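Local structure of TRAP solute Binding Protein (Uncultured marine bacterium, 5I7I) at residues Ala104-Phe109 with Tyr234-Leu239; Ala92-Gly97 with Lys166-Thr171; Ala120-Val125 with Val138-Cys143; Ala112-Thr117 with Leu273-Glu278. The protein probably serves as the solute-binding component of a TRAP transporter, capturing aromatic acids such as 3-hydroxybenzoate for uptake. All blocks are in the same frame, centred on the assembly; numbering follows the deposited sequence.

Contact 1: Ala104-Phe109 with Tyr234-Leu239. With 3HB (3-hydroxybenzoic acid), chain C.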
loop_
_atom_site.group_PDB
_atom_site.type_symbol
_atom_site.label_atom_id
_atom_site.label_comp_id
_atom_site.label_asym_id
_atom_site.label_seq_id
_atom_site.Cartn_x
_atom_site.Cartn_y
_atom_site.Cartn_z
ATOM N N ALA A 104 8.121 1.874 9.004
ATOM C CA ALA A 104 7.654 1.379 10.296
ATOM C C ALA A 104 6.268 0.779 10.176
ATOM O O ALA A 104 5.938 -0.176 10.885
ATOM C CB ALA A 104 7.654 2.489 11.344
ATOM N N PHE A 105 5.456 1.320 9.284
ATOM C CA PHE A 105 4.101 0.826 9.114
ATOM C C PHE A 105 4.045 -0.473 8.342
ATOM O O PHE A 105 2.984 -1.113 8.320
ATOM C CB PHE A 105 3.235 1.893 8.449
ATOM C CG PHE A 105 2.684 2.891 9.411
ATOM C CD1 PHE A 105 3.439 3.978 9.834
ATOM C CD2 PHE A 105 1.414 2.723 9.942
ATOM C CE1 PHE A 105 2.918 4.895 10.743
ATOM C CE2 PHE A 105 0.902 3.636 10.856
ATOM C CZ PHE A 105 1.643 4.715 11.244
ATOM N N GLU A 106 5.156 -0.898 7.761
ATOM C CA GLU A 106 5.246 -2.148 7.030
ATOM C C GLU A 106 5.678 -3.321 7.895
ATOM O O GLU A 106 5.773 -4.438 7.388
ATOM C CB GLU A 106 6.250 -2.008 5.891
ATOM C CG GLU A 106 5.867 -1.021 4.838
ATOM C CD GLU A 106 6.800 -1.081 3.678
ATOM O OE1 GLU A 106 7.851 -0.403 3.713
ATOM O OE2 GLU A 106 6.498 -1.861 2.746
ATOM N N LEU A 107 5.974 -3.102 9.171
ATOM C CA LEU A 107 6.537 -4.149 9.997
ATOM C C LEU A 107 5.492 -5.210 10.329
ATOM O O LEU A 107 4.284 -4.970 10.233
ATOM C CB LEU A 107 7.157 -3.548 11.254
ATOM C CG LEU A 107 8.364 -2.649 10.981
ATOM C CD1 LEU A 107 8.837 -1.984 12.260
ATOM C CD2 LEU A 107 9.510 -3.460 10.370
ATOM N N PRO A 108 5.944 -6.413 10.683
ATOM C CA PRO A 108 5.014 -7.535 10.826
ATOM C C PRO A 108 3.941 -7.234 11.861
ATOM O O PRO A 108 4.213 -6.737 12.954
ATOM C CB PRO A 108 5.929 -8.683 11.264
ATOM C CG PRO A 108 7.274 -8.344 10.609
ATOM C CD PRO A 108 7.351 -6.858 10.773
ATOM N N PHE A 109 2.708 -7.542 11.506
ATOM C CA PHE A 109 1.593 -7.487 12.442
ATOM C C PHE A 109 1.327 -6.089 12.979
ATOM O O PHE A 109 0.696 -5.936 14.028
ATOM C CB PHE A 109 1.738 -8.550 13.533
ATOM C CG PHE A 109 1.737 -9.935 12.966
ATOM C CD1 PHE A 109 0.557 -10.534 12.572
ATOM C CD2 PHE A 109 2.919 -10.604 12.725
ATOM C CE1 PHE A 109 0.557 -11.775 12.007
ATOM C CE2 PHE A 109 2.918 -11.860 12.150
ATOM C CZ PHE A 109 1.736 -12.441 11.787
ATOM N N TYR A 234 0.532 -7.693 7.413
ATOM C CA TYR A 234 1.317 -6.528 7.040
ATOM C C TYR A 234 0.410 -5.638 6.212
ATOM O O TYR A 234 -0.641 -6.072 5.716
ATOM C CB TYR A 234 2.553 -6.902 6.188
ATOM C CG TYR A 234 2.131 -7.180 4.758
ATOM C CD1 TYR A 234 1.572 -8.392 4.402
ATOM C CD2 TYR A 234 2.224 -6.190 3.774
ATOM C CE1 TYR A 234 1.118 -8.624 3.112
ATOM C CE2 TYR A 234 1.754 -6.422 2.468
ATOM C CZ TYR A 234 1.206 -7.634 2.151
ATOM O OH TYR A 234 0.690 -7.894 0.894
ATOM N N THR A 235 0.845 -4.396 6.044
ATOM C CA THR A 235 0.331 -3.556 4.978
ATOM C C THR A 235 1.504 -2.790 4.403
ATOM O O THR A 235 2.625 -2.852 4.922
ATOM C CB THR A 235 -0.769 -2.605 5.468
ATOM O OG1 THR A 235 -1.376 -2.001 4.340
ATOM C CG2 THR A 235 -0.210 -1.499 6.343
ATOM N N THR A 236 1.249 -2.064 3.317
ATOM C CA THR A 236 2.292 -1.219 2.744
ATOM C C THR A 236 1.712 0.150 2.378
ATOM O O THR A 236 0.590 0.230 1.850
ATOM C CB THR A 236 3.022 -1.892 1.561
ATOM O OG1 THR A 236 4.287 -1.277 1.312
ATOM C CG2 THR A 236 2.180 -1.867 0.284
ATOM N N PRO A 237 2.397 1.235 2.731
ATOM C CA PRO A 237 1.842 2.570 2.480
ATOM C C PRO A 237 1.777 2.946 1.010
ATOM O O PRO A 237 2.727 2.749 0.244
ATOM C CB PRO A 237 2.780 3.497 3.251
ATOM C CG PRO A 237 3.258 2.669 4.350
ATOM C CD PRO A 237 3.440 1.299 3.766
ATOM N N PHE A 238 0.633 3.503 0.642
ATOM C CA PHE A 238 0.393 4.178 -0.621
ATOM C C PHE A 238 0.617 5.679 -0.476
ATOM O O PHE A 238 0.316 6.266 0.561
ATOM C CB PHE A 238 -1.066 3.991 -1.027
ATOM C CG PHE A 238 -1.512 2.567 -1.210
ATOM C CD1 PHE A 238 -0.748 1.653 -1.913
ATOM C CD2 PHE A 238 -2.742 2.183 -0.718
ATOM C CE1 PHE A 238 -1.202 0.353 -2.116
ATOM C CE2 PHE A 238 -3.227 0.896 -0.922
ATOM C CZ PHE A 238 -2.450 -0.017 -1.632
ATOM N N LEU A 239 1.119 6.298 -1.544
ATOM C CA LEU A 239 1.328 7.736 -1.606
ATOM C C LEU A 239 0.427 8.301 -2.687
ATOM O O LEU A 239 0.469 7.853 -3.838
ATOM C CB LEU A 239 2.773 8.064 -1.976
ATOM C CG LEU A 239 3.850 7.416 -1.108
ATOM C CD1 LEU A 239 5.236 7.755 -1.638
ATOM C CD2 LEU A 239 3.690 7.866 0.346
HETATM C "C1'" 3HB C . 1.235 -4.322 -4.120
HETATM O "O1'" 3HB C . 1.269 -5.310 -3.342
HETATM O "O2'" 3HB C . 2.261 -3.997 -4.773
HETATM C C1 3HB C . -0.059 -3.549 -4.333
HETATM C C2 3HB C . -1.148 -3.804 -3.502
HETATM C C3 3HB C . -2.327 -3.125 -3.683
HETATM C C4 3HB C . -2.450 -2.214 -4.699
HETATM C C5 3HB C . -1.364 -1.954 -5.530
HETATM C C6 3HB C . -0.169 -2.621 -5.355
HETATM O O3 3HB C . -3.389 -3.389 -2.848
HETATM O O HOH W 1 2.597 -3.860 8.297
#
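The Glu106 carboxylate is approached over its flat side by Thr236, whose OG1 donates to OE2 at 2.7 Å from a direction 53° out of the carboxylate plane. The other flat group, the Phe238 ring, has the carbonyl O of Thr236 over the centre of one face, 4.2 Å above the plane, while O3 of 3-hydroxybenzoate sits at its edge, 3.7 Å from CZ. Glu106 reaches the hydroxyl because its CG is anti to the carbonyl carbon and the chain runs on extended (chi2 -172°), which brings it alongside Thr236 with both side chains pointing the same way. Thr171 OG1 is a second hydrogen-bond partner of the same OE2. Between strand 223-227 of the six-stranded sheet and strand 237-243 of the five-stranded one, the chain passes from one lobe of this two-lobed binding protein to the other, and residues 104-109 pack against that crossing. The aliphatic part of the side chain packs there too: Glu106 CG lies 3.5 Å from Pro237 CD, and Glu106 CA directs its hydrogen at Thr235 O (CA to O 3.4 Å, 153° at the hydrogen). Next to it, Phe105 CB touches Pro237 CG at 4.2 Å, while the Phe105 ring leads away to meet Tyr124 edge-to-face. One water ties the backbones together, donating to Phe105 O and Leu107 O and accepting from Thr235 N at 2.9 Å.

Contact 2: Ala92-Gly97 with Lys166-Thr171. With 3HB (3-hydroxybenzoic acid), chain C.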
loop_
_atom_site.group_PDB
_atom_site.type_symbol
_atom_site.label_atom_id
_atom_site.label_comp_id
_atom_site.label_asym_id
_atom_site.label_seq_id
_atom_site.Cartn_x
_atom_site.Cartn_y
_atom_site.Cartn_z
ATOM N N ALA A 92 4.868 3.450 -1.762
ATOM C CA ALA A 92 6.078 4.131 -1.301
ATOM C C ALA A 92 7.301 3.241 -1.443
ATOM O O ALA A 92 8.352 3.669 -1.936
ATOM C CB ALA A 92 5.923 4.533 0.163
ATOM N N GLY A 93 7.186 1.992 -1.010
ATOM C CA GLY A 93 8.289 1.067 -1.005
ATOM C C GLY A 93 8.706 0.521 -2.351
ATOM O O GLY A 93 9.669 -0.252 -2.418
ATOM N N TYR A 94 8.023 0.888 -3.444
ATOM C CA TYR A 94 8.559 0.542 -4.756
ATOM C C TYR A 94 9.889 1.232 -5.018
ATOM O O TYR A 94 10.618 0.809 -5.914
ATOM C CB TYR A 94 7.578 0.893 -5.875
ATOM C CG TYR A 94 6.391 -0.047 -6.065
ATOM C CD1 TYR A 94 6.180 -1.149 -5.237
ATOM C CD2 TYR A 94 5.496 0.177 -7.090
ATOM C CE1 TYR A 94 5.106 -1.977 -5.440
ATOM C CE2 TYR A 94 4.437 -0.647 -7.304
ATOM C CZ TYR A 94 4.229 -1.713 -6.495
ATOM O OH TYR A 94 3.136 -2.524 -6.747
ATOM N N THR A 95 10.226 2.261 -4.241
ATOM C CA THR A 95 11.531 2.914 -4.269
ATOM C C THR A 95 12.182 2.698 -2.909
ATOM O O THR A 95 11.890 3.439 -1.960
ATOM C CB THR A 95 11.385 4.408 -4.538
ATOM O OG1 THR A 95 10.358 4.980 -3.728
ATOM C CG2 THR A 95 11.065 4.638 -5.997
ATOM N N PRO A 96 13.012 1.666 -2.751
ATOM C CA PRO A 96 13.581 1.373 -1.426
ATOM C C PRO A 96 14.391 2.532 -0.872
ATOM O O PRO A 96 15.092 3.226 -1.608
ATOM C CB PRO A 96 14.480 0.161 -1.681
ATOM C CG PRO A 96 14.707 0.132 -3.129
ATOM C CD PRO A 96 13.464 0.688 -3.753
ATOM N N GLY A 97 14.252 2.743 0.440
ATOM C CA GLY A 97 15.043 3.707 1.172
ATOM C C GLY A 97 14.608 5.151 1.038
ATOM O O GLY A 97 15.081 5.995 1.806
ATOM N N LYS A 166 9.050 -19.648 -3.384
ATOM C CA LYS A 166 9.460 -18.338 -3.870
ATOM C C LYS A 166 8.238 -17.437 -3.817
ATOM O O LYS A 166 7.285 -17.635 -4.573
ATOM C CB LYS A 166 10.027 -18.438 -5.280
ATOM C CG LYS A 166 11.346 -19.212 -5.296
ATOM C CD LYS A 166 11.903 -19.431 -6.675
ATOM C CE LYS A 166 10.964 -20.252 -7.487
ATOM N NZ LYS A 166 11.580 -20.711 -8.748
ATOM N N MET A 167 8.270 -16.452 -2.930
ATOM C CA MET A 167 7.094 -15.659 -2.593
ATOM C C MET A 167 7.359 -14.196 -2.892
ATOM O O MET A 167 8.315 -13.615 -2.373
ATOM C CB MET A 167 6.727 -15.852 -1.123
ATOM C CG MET A 167 6.323 -17.284 -0.818
ATOM S SD MET A 167 4.783 -17.792 -1.655
ATOM C CE MET A 167 3.556 -16.874 -0.742
ATOM N N ARG A 168 6.513 -13.607 -3.724
ATOM C CA ARG A 168 6.635 -12.192 -4.054
ATOM C C ARG A 168 6.151 -11.305 -2.907
ATOM O O ARG A 168 5.113 -11.566 -2.287
ATOM C CB ARG A 168 5.824 -11.861 -5.306
ATOM C CG ARG A 168 5.746 -10.384 -5.654
ATOM C CD ARG A 168 4.568 -9.652 -5.027
ATOM N NE ARG A 168 4.582 -8.255 -5.443
ATOM C CZ ARG A 168 3.751 -7.313 -5.001
ATOM N NH1 ARG A 168 2.814 -7.589 -4.114
ATOM N NH2 ARG A 168 3.856 -6.078 -5.473
ATOM N N GLY A 169 6.886 -10.228 -2.658
ATOM C CA GLY A 169 6.413 -9.129 -1.859
ATOM C C GLY A 169 6.598 -7.810 -2.584
ATOM O O GLY A 169 7.361 -7.722 -3.548
ATOM N N PRO A 170 5.927 -6.751 -2.104
ATOM C CA PRO A 170 5.934 -5.462 -2.828
ATOM C C PRO A 170 7.128 -4.571 -2.538
ATOM O O PRO A 170 7.420 -3.681 -3.354
ATOM C CB PRO A 170 4.656 -4.768 -2.319
ATOM C CG PRO A 170 4.456 -5.358 -0.953
ATOM C CD PRO A 170 4.846 -6.798 -1.111
ATOM N N THR A 171 7.800 -4.745 -1.397
ATOM C CA THR A 171 8.843 -3.838 -0.950
ATOM C C THR A 171 9.886 -4.628 -0.179
ATOM O O THR A 171 9.686 -5.788 0.173
ATOM C CB THR A 171 8.309 -2.779 0.018
ATOM O OG1 THR A 171 8.083 -3.408 1.283
ATOM C CG2 THR A 171 7.027 -2.154 -0.490
HETATM C "C1'" 3HB C . 1.235 -4.322 -4.120
HETATM O "O1'" 3HB C . 1.269 -5.310 -3.342
HETATM O "O2'" 3HB C . 2.261 -3.997 -4.773
HETATM C C1 3HB C . -0.059 -3.549 -4.333
HETATM C C2 3HB C . -1.148 -3.804 -3.502
HETATM C C3 3HB C . -2.327 -3.125 -3.683
HETATM C C4 3HB C . -2.450 -2.214 -4.699
HETATM C C5 3HB C . -1.364 -1.954 -5.530
HETATM C C6 3HB C . -0.169 -2.621 -5.355
HETATM O O3 3HB C . -3.389 -3.389 -2.848
#
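Tyr94 reaches Pro170 with the edge of its ring: CD1 lies 3.4 Å from Pro170 O, which stays near the ring plane, and CE1 lies 4.2 Å from Pro170 CB. A chi1 of -77° sets CG beside the backbone N, and although CB starts away from residues 166-171, the phenol end comes back to them and donates from OH to O2' of 3-hydroxybenzoate at 2.6 Å. Val190 N is a further hydrogen-bond partner of that hydroxyl. Arg168 grips the same carboxylate with two nearly straight bonds, NH1 to O1' at 2.9 Å (170°) and NH2 to O2' at 2.7 Å (172°), so O2' takes one bond from each segment. Tyr94 follows strand 87-91 of one sheet and Arg168 lies on strand 166-169 of the other; the acid therefore bridges two lobes, as expected of a clamshell binding protein, and an arginine paired with the ligand carboxylate is the hallmark of the TRAP family. Beside the pocket, Gly93 and Thr171 meet backbone to methyl, Thr171 CG2 resting 3.5 Å from Gly93 CA. A CB on Gly93 would lie 2.3 Å from Thr171 CG2, a clash, so the close approach depends on the missing side chain. Thr171 OG1, the hydroxyl held by Glu106, caps Ile174 N at the start of helix 172-180.

Contact 3: Ala120-Val125 with Val138-Cys143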
loop_
_atom_site.group_PDB
_atom_site.type_symbol
_atom_site.label_atom_id
_atom_site.label_comp_id
_atom_site.label_asym_id
_atom_site.label_seq_id
_atom_site.Cartn_x
_atom_site.Cartn_y
_atom_site.Cartn_z
ATOM N N ALA A 120 -3.698 6.751 10.903
ATOM C CA ALA A 120 -2.433 6.740 11.621
ATOM C C ALA A 120 -1.295 7.191 10.709
ATOM O O ALA A 120 -0.489 8.039 11.090
ATOM C CB ALA A 120 -2.179 5.340 12.180
ATOM N N LEU A 121 -1.221 6.633 9.492
ATOM C CA LEU A 121 -0.185 7.026 8.539
ATOM C C LEU A 121 -0.240 8.516 8.241
ATOM O O LEU A 121 0.798 9.188 8.176
ATOM C CB LEU A 121 -0.350 6.259 7.228
ATOM C CG LEU A 121 0.412 4.939 7.181
ATOM C CD1 LEU A 121 -0.167 4.031 6.114
ATOM C CD2 LEU A 121 1.896 5.205 6.926
ATOM N N GLN A 122 -1.437 9.044 7.980
ATOM C CA GLN A 122 -1.527 10.461 7.638
ATOM C C GLN A 122 -1.073 11.352 8.796
ATOM O O GLN A 122 -0.329 12.319 8.593
ATOM C CB GLN A 122 -2.945 10.800 7.195
ATOM C CG GLN A 122 -3.091 12.261 6.781
ATOM C CD GLN A 122 -2.318 12.580 5.529
ATOM O OE1 GLN A 122 -2.358 11.818 4.565
ATOM N NE2 GLN A 122 -1.619 13.715 5.518
ATOM N N GLU A 123 -1.520 11.064 10.018
ATOM C CA GLU A 123 -1.082 11.889 11.142
ATOM C C GLU A 123 0.420 11.770 11.346
ATOM O O GLU A 123 1.103 12.746 11.683
ATOM C CB GLU A 123 -1.836 11.525 12.428
ATOM C CG GLU A 123 -1.326 12.337 13.626
ATOM C CD GLU A 123 -2.137 12.216 14.889
ATOM O OE1 GLU A 123 -3.239 11.656 14.861
ATOM O OE2 GLU A 123 -1.664 12.724 15.931
ATOM N N TYR A 124 0.951 10.571 11.144
ATOM C CA TYR A 124 2.389 10.338 11.235
ATOM C C TYR A 124 3.149 11.226 10.256
ATOM O O TYR A 124 4.103 11.913 10.635
ATOM C CB TYR A 124 2.600 8.865 10.923
ATOM C CG TYR A 124 3.973 8.242 11.022
ATOM C CD1 TYR A 124 4.541 7.952 12.245
ATOM C CD2 TYR A 124 4.625 7.790 9.879
ATOM C CE1 TYR A 124 5.763 7.283 12.334
ATOM C CE2 TYR A 124 5.844 7.135 9.952
ATOM C CZ TYR A 124 6.398 6.875 11.184
ATOM O OH TYR A 124 7.596 6.195 11.265
ATOM N N VAL A 125 2.713 11.233 8.998
ATOM C CA VAL A 125 3.304 12.085 7.962
ATOM C C VAL A 125 3.096 13.567 8.255
ATOM O O VAL A 125 3.963 14.397 7.932
ATOM C CB VAL A 125 2.721 11.679 6.590
ATOM C CG1 VAL A 125 2.984 12.755 5.520
ATOM C CG2 VAL A 125 3.272 10.317 6.172
ATOM N N VAL A 138 1.421 16.710 -0.253
ATOM C CA VAL A 138 0.794 15.461 0.157
ATOM C C VAL A 138 -0.708 15.617 -0.016
ATOM O O VAL A 138 -1.315 16.540 0.544
ATOM C CB VAL A 138 1.136 15.113 1.608
ATOM C CG1 VAL A 138 0.347 13.877 2.069
ATOM C CG2 VAL A 138 2.634 14.880 1.771
ATOM N N LEU A 139 -1.316 14.732 -0.807
ATOM C CA LEU A 139 -2.769 14.641 -0.821
ATOM C C LEU A 139 -3.237 13.668 0.252
ATOM O O LEU A 139 -4.041 14.035 1.117
ATOM C CB LEU A 139 -3.298 14.275 -2.211
ATOM C CG LEU A 139 -2.838 15.218 -3.333
ATOM C CD1 LEU A 139 -3.306 14.675 -4.662
ATOM C CD2 LEU A 139 -3.335 16.644 -3.109
ATOM N N ALA A 140 -2.713 12.446 0.256
ATOM C CA ALA A 140 -2.953 11.556 1.383
ATOM C C ALA A 140 -1.926 10.455 1.347
ATOM O O ALA A 140 -1.446 10.073 0.278
ATOM C CB ALA A 140 -4.348 10.931 1.327
ATOM N N VAL A 141 -1.593 9.952 2.529
ATOM C CA VAL A 141 -0.877 8.696 2.692
ATOM C C VAL A 141 -1.806 7.734 3.413
ATOM O O VAL A 141 -2.465 8.114 4.389
ATOM C CB VAL A 141 0.419 8.906 3.487
ATOM C CG1 VAL A 141 1.177 7.596 3.653
ATOM C CG2 VAL A 141 1.304 9.930 2.794
ATOM N N PHE A 142 -1.918 6.520 2.884
ATOM C CA PHE A 142 -2.868 5.541 3.391
ATOM C C PHE A 142 -2.358 4.155 3.017
ATOM O O PHE A 142 -1.220 4.006 2.566
ATOM C CB PHE A 142 -4.288 5.853 2.912
ATOM C CG PHE A 142 -4.475 5.949 1.421
ATOM C CD1 PHE A 142 -4.323 7.164 0.762
ATOM C CD2 PHE A 142 -4.861 4.843 0.684
ATOM C CE1 PHE A 142 -4.568 7.265 -0.588
ATOM C CE2 PHE A 142 -5.111 4.946 -0.669
ATOM C CZ PHE A 142 -4.948 6.159 -1.297
ATOM N N CYS A 143 -3.171 3.122 3.229
ATOM C CA CYS A 143 -2.678 1.768 3.034
ATOM C C CYS A 143 -3.841 0.850 2.724
ATOM O O CYS A 143 -5.007 1.215 2.883
ATOM C CB CYS A 143 -1.902 1.285 4.260
ATOM S SG CYS A 143 -2.880 1.205 5.769
#
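Helix 120-125 passes over strand 138-143 with the two axes 6.7 Å apart at closest approach and their directions 132° from one another, and the backbones come nearest at Gln122 and Val141. Val141 lodges between two helix side chains, meeting each at about a right angle: its CG1 lies 4.1 Å from Leu121 CB, its CG2 3.9 Å from Val125 CG2. Farther along, Leu121 CD1 sits 3.7 Å from Cys143 CB. In the five-stranded sheet the 136-143 strand is the outermost on its side, bonded to strand 237-243, and a classic beta bulge sets Leu139 and Ala140 together opposite Phe240 of that neighbouring strand. Just past that bulge Val141 N is answered not by another strand but by the helix, donating to Gln122 OE1 at 2.9 Å with an N-H...O angle of 164° and lying nearly on the line of the amide C=O. With CG anti to the backbone N and a bend at chi2 (67°), Gln122 folds its amide down onto the strand, leaving NE2 4.0 Å from Val138 CG1 and bonded to Asp126 OD1. A leucine in place of Gln122 is likely to leave the buried Val141 N-H without its acceptor and Asp126 without the amide donor. Leu264 and Ala267 of helix 264-287 also touch the Gln122 side chain.

Contact 4: Ala112-Thr117 with Leu273-Glu278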
loop_
_atom_site.group_PDB
_atom_site.type_symbol
_atom_site.label_atom_id
_atom_site.label_comp_id
_atom_site.label_asym_id
_atom_site.label_seq_id
_atom_site.Cartn_x
_atom_site.Cartn_y
_atom_site.Cartn_z
ATOM N N ALA A 112 -4.033 -2.599 11.731
ATOM C CA ALA A 112 -5.432 -2.897 12.017
ATOM C C ALA A 112 -6.206 -2.740 10.706
ATOM O O ALA A 112 -5.659 -3.016 9.633
ATOM C CB ALA A 112 -5.947 -1.976 13.121
ATOM N N SER A 113 -7.449 -2.279 10.758
ATOM C CA SER A 113 -8.166 -1.991 9.523
ATOM C C SER A 113 -7.400 -0.955 8.694
ATOM O O SER A 113 -6.597 -0.171 9.212
ATOM C CB SER A 113 -9.547 -1.431 9.843
ATOM O OG SER A 113 -9.422 -0.166 10.457
ATOM N N ALA A 114 -7.675 -0.926 7.391
ATOM C CA ALA A 114 -7.103 0.150 6.584
ATOM C C ALA A 114 -7.613 1.507 7.040
ATOM O O ALA A 114 -6.874 2.492 6.998
ATOM C CB ALA A 114 -7.394 -0.053 5.100
ATOM N N GLU A 115 -8.851 1.575 7.519
ATOM C CA GLU A 115 -9.389 2.840 8.009
ATOM C C GLU A 115 -8.551 3.381 9.164
ATOM O O GLU A 115 -8.190 4.565 9.181
ATOM C CB GLU A 115 -10.828 2.622 8.458
ATOM C CG GLU A 115 -11.461 3.811 9.164
ATOM C CD GLU A 115 -12.919 3.573 9.559
ATOM O OE1 GLU A 115 -13.449 2.459 9.366
ATOM O OE2 GLU A 115 -13.552 4.539 10.055
ATOM N N ALA A 116 -8.249 2.524 10.149
ATOM C CA ALA A 116 -7.480 2.985 11.301
ATOM C C ALA A 116 -6.035 3.238 10.917
ATOM O O ALA A 116 -5.437 4.248 11.320
ATOM C CB ALA A 116 -7.548 1.942 12.422
ATOM N N THR A 117 -5.454 2.324 10.145
ATOM C CA THR A 117 -4.032 2.399 9.854
ATOM C C THR A 117 -3.735 3.547 8.901
ATOM O O THR A 117 -2.666 4.157 8.977
ATOM C CB THR A 117 -3.540 1.044 9.325
ATOM O OG1 THR A 117 -3.978 -0.012 10.198
ATOM C CG2 THR A 117 -2.024 1.006 9.309
ATOM N N LEU A 273 -12.479 2.988 2.135
ATOM C CA LEU A 273 -12.658 2.400 0.814
ATOM C C LEU A 273 -11.851 1.125 0.669
ATOM O O LEU A 273 -12.348 0.133 0.135
ATOM C CB LEU A 273 -12.249 3.390 -0.261
ATOM C CG LEU A 273 -13.241 4.506 -0.555
ATOM C CD1 LEU A 273 -12.559 5.613 -1.309
ATOM C CD2 LEU A 273 -14.427 3.971 -1.333
ATOM N N TRP A 274 -10.582 1.148 1.103
ATOM C CA TRP A 274 -9.733 -0.024 0.905
ATOM C C TRP A 274 -10.199 -1.208 1.748
ATOM O O TRP A 274 -10.088 -2.356 1.304
ATOM C CB TRP A 274 -8.250 0.305 1.113
ATOM C CG TRP A 274 -7.543 0.387 -0.209
ATOM C CD1 TRP A 274 -6.855 -0.611 -0.813
ATOM C CD2 TRP A 274 -7.520 1.503 -1.108
ATOM N NE1 TRP A 274 -6.387 -0.190 -2.032
ATOM C CE2 TRP A 274 -6.775 1.106 -2.235
ATOM C CE3 TRP A 274 -8.053 2.797 -1.072
ATOM C CZ2 TRP A 274 -6.540 1.964 -3.314
ATOM C CZ3 TRP A 274 -7.805 3.650 -2.139
ATOM C CH2 TRP A 274 -7.062 3.228 -3.242
ATOM N N ASP A 275 -10.756 -0.968 2.938
ATOM C CA ASP A 275 -11.375 -2.061 3.673
ATOM C C ASP A 275 -12.529 -2.640 2.866
ATOM O O ASP A 275 -12.679 -3.862 2.746
ATOM C CB ASP A 275 -11.867 -1.558 5.031
ATOM C CG ASP A 275 -10.741 -1.330 6.036
ATOM O OD1 ASP A 275 -9.774 -2.119 6.024
ATOM O OD2 ASP A 275 -10.846 -0.379 6.831
ATOM N N GLY A 276 -13.368 -1.772 2.311
ATOM C CA GLY A 276 -14.494 -2.257 1.535
ATOM C C GLY A 276 -14.079 -2.999 0.281
ATOM O O GLY A 276 -14.775 -3.924 -0.167
ATOM N N PHE A 277 -12.978 -2.576 -0.349
ATOM C CA PHE A 277 -12.584 -3.205 -1.601
ATOM C C PHE A 277 -12.233 -4.677 -1.415
ATOM O O PHE A 277 -12.304 -5.455 -2.381
ATOM C CB PHE A 277 -11.362 -2.522 -2.211
ATOM C CG PHE A 277 -11.549 -1.080 -2.649
ATOM C CD1 PHE A 277 -12.761 -0.558 -3.076
ATOM C CD2 PHE A 277 -10.442 -0.256 -2.666
ATOM C CE1 PHE A 277 -12.846 0.762 -3.490
ATOM C CE2 PHE A 277 -10.529 1.046 -3.064
ATOM C CZ PHE A 277 -11.732 1.563 -3.486
ATOM N N GLU A 278 -11.840 -5.083 -0.208
ATOM C CA GLU A 278 -11.538 -6.496 0.016
ATOM C C GLU A 278 -12.752 -7.382 -0.221
ATOM O O GLU A 278 -12.590 -8.545 -0.603
ATOM C CB GLU A 278 -11.041 -6.746 1.445
ATOM C CG GLU A 278 -9.741 -6.107 1.809
ATOM C CD GLU A 278 -8.597 -6.628 0.974
ATOM O OE1 GLU A 278 -8.074 -7.725 1.283
ATOM O OE2 GLU A 278 -8.237 -5.961 -0.018
HETATM O O HOH W 2 -13.306 0.417 7.615
#
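Two backbone N-H groups at the start of helix 114-126 converge on the Asp275 carboxylate, one to each oxygen. Ala114 N donates to OD1 at 2.8 Å from the syn side, only 17° out of the carboxylate plane, whereas Glu115 N meets OD2 at 2.9 Å from above it, 35° out. Within the 112-117 segment, Ser113 supplies the next bond: its OG, held between the backbone N and the carbonyl carbon (chi1 67°), accepts from Ala116 N at 3.0 Å. Ser113 O accepts from both Thr117 N and Thr117 OG1.

A water mediates the charged part of the contact. It donates to Asp275 OD2 and to Glu115 OE1, two like-charged oxygens 4.6 Å apart, and so would be expected to soften their repulsion; Glu115 OE2 goes to Gln272 NE2. With an alanine here instead of Asp275, the N-H groups of Ala114 and Glu115 would probably lose both carboxylate oxygens and the water one of its two acceptors.

Apolar contact is slight. Ala114 CB lies 4.1 Å from Trp274 CB, and the indole heads off toward the ligand, with Phe277 CE2 3.5 Å above one of its faces.

Helix 264-287 meets the five-stranded sheet through Trp274, whose ring packs on those of Phe142 and Phe238 from strands 136-143 and 237-243, and pairs Glu278 with Lys148 of the six-stranded one, consistent with the long helix that spans both lobes in TRAP binding proteins. From it, Asp275 supplements the Ser113 N-cap, and its negative charge at a helix N-terminus is likely to be electrostatically favourable.

How the contacts relate
Contacts 1, 2 and 3 are buried, whereas contact 4 is only partly so and is the one where a water mediates between two carboxylates. Contacts 3 and 4 share helix 114-126: contact 4 holds its start by polar bonds, contact 3 lays a later turn on the sheet mainly through aliphatic side chains. Contacts 1 and 3 use neighbouring strands of the five-stranded sheet, joined by the Phe238 N to Phe142 O bond. Contacts 1 and 2 both touch the ligand, contact 2 at its carboxylate and contact 1 beside its hydroxyl. Contacts 2 and 4 lie on opposite sides of the chain's centre, their own centres about 20 Å apart.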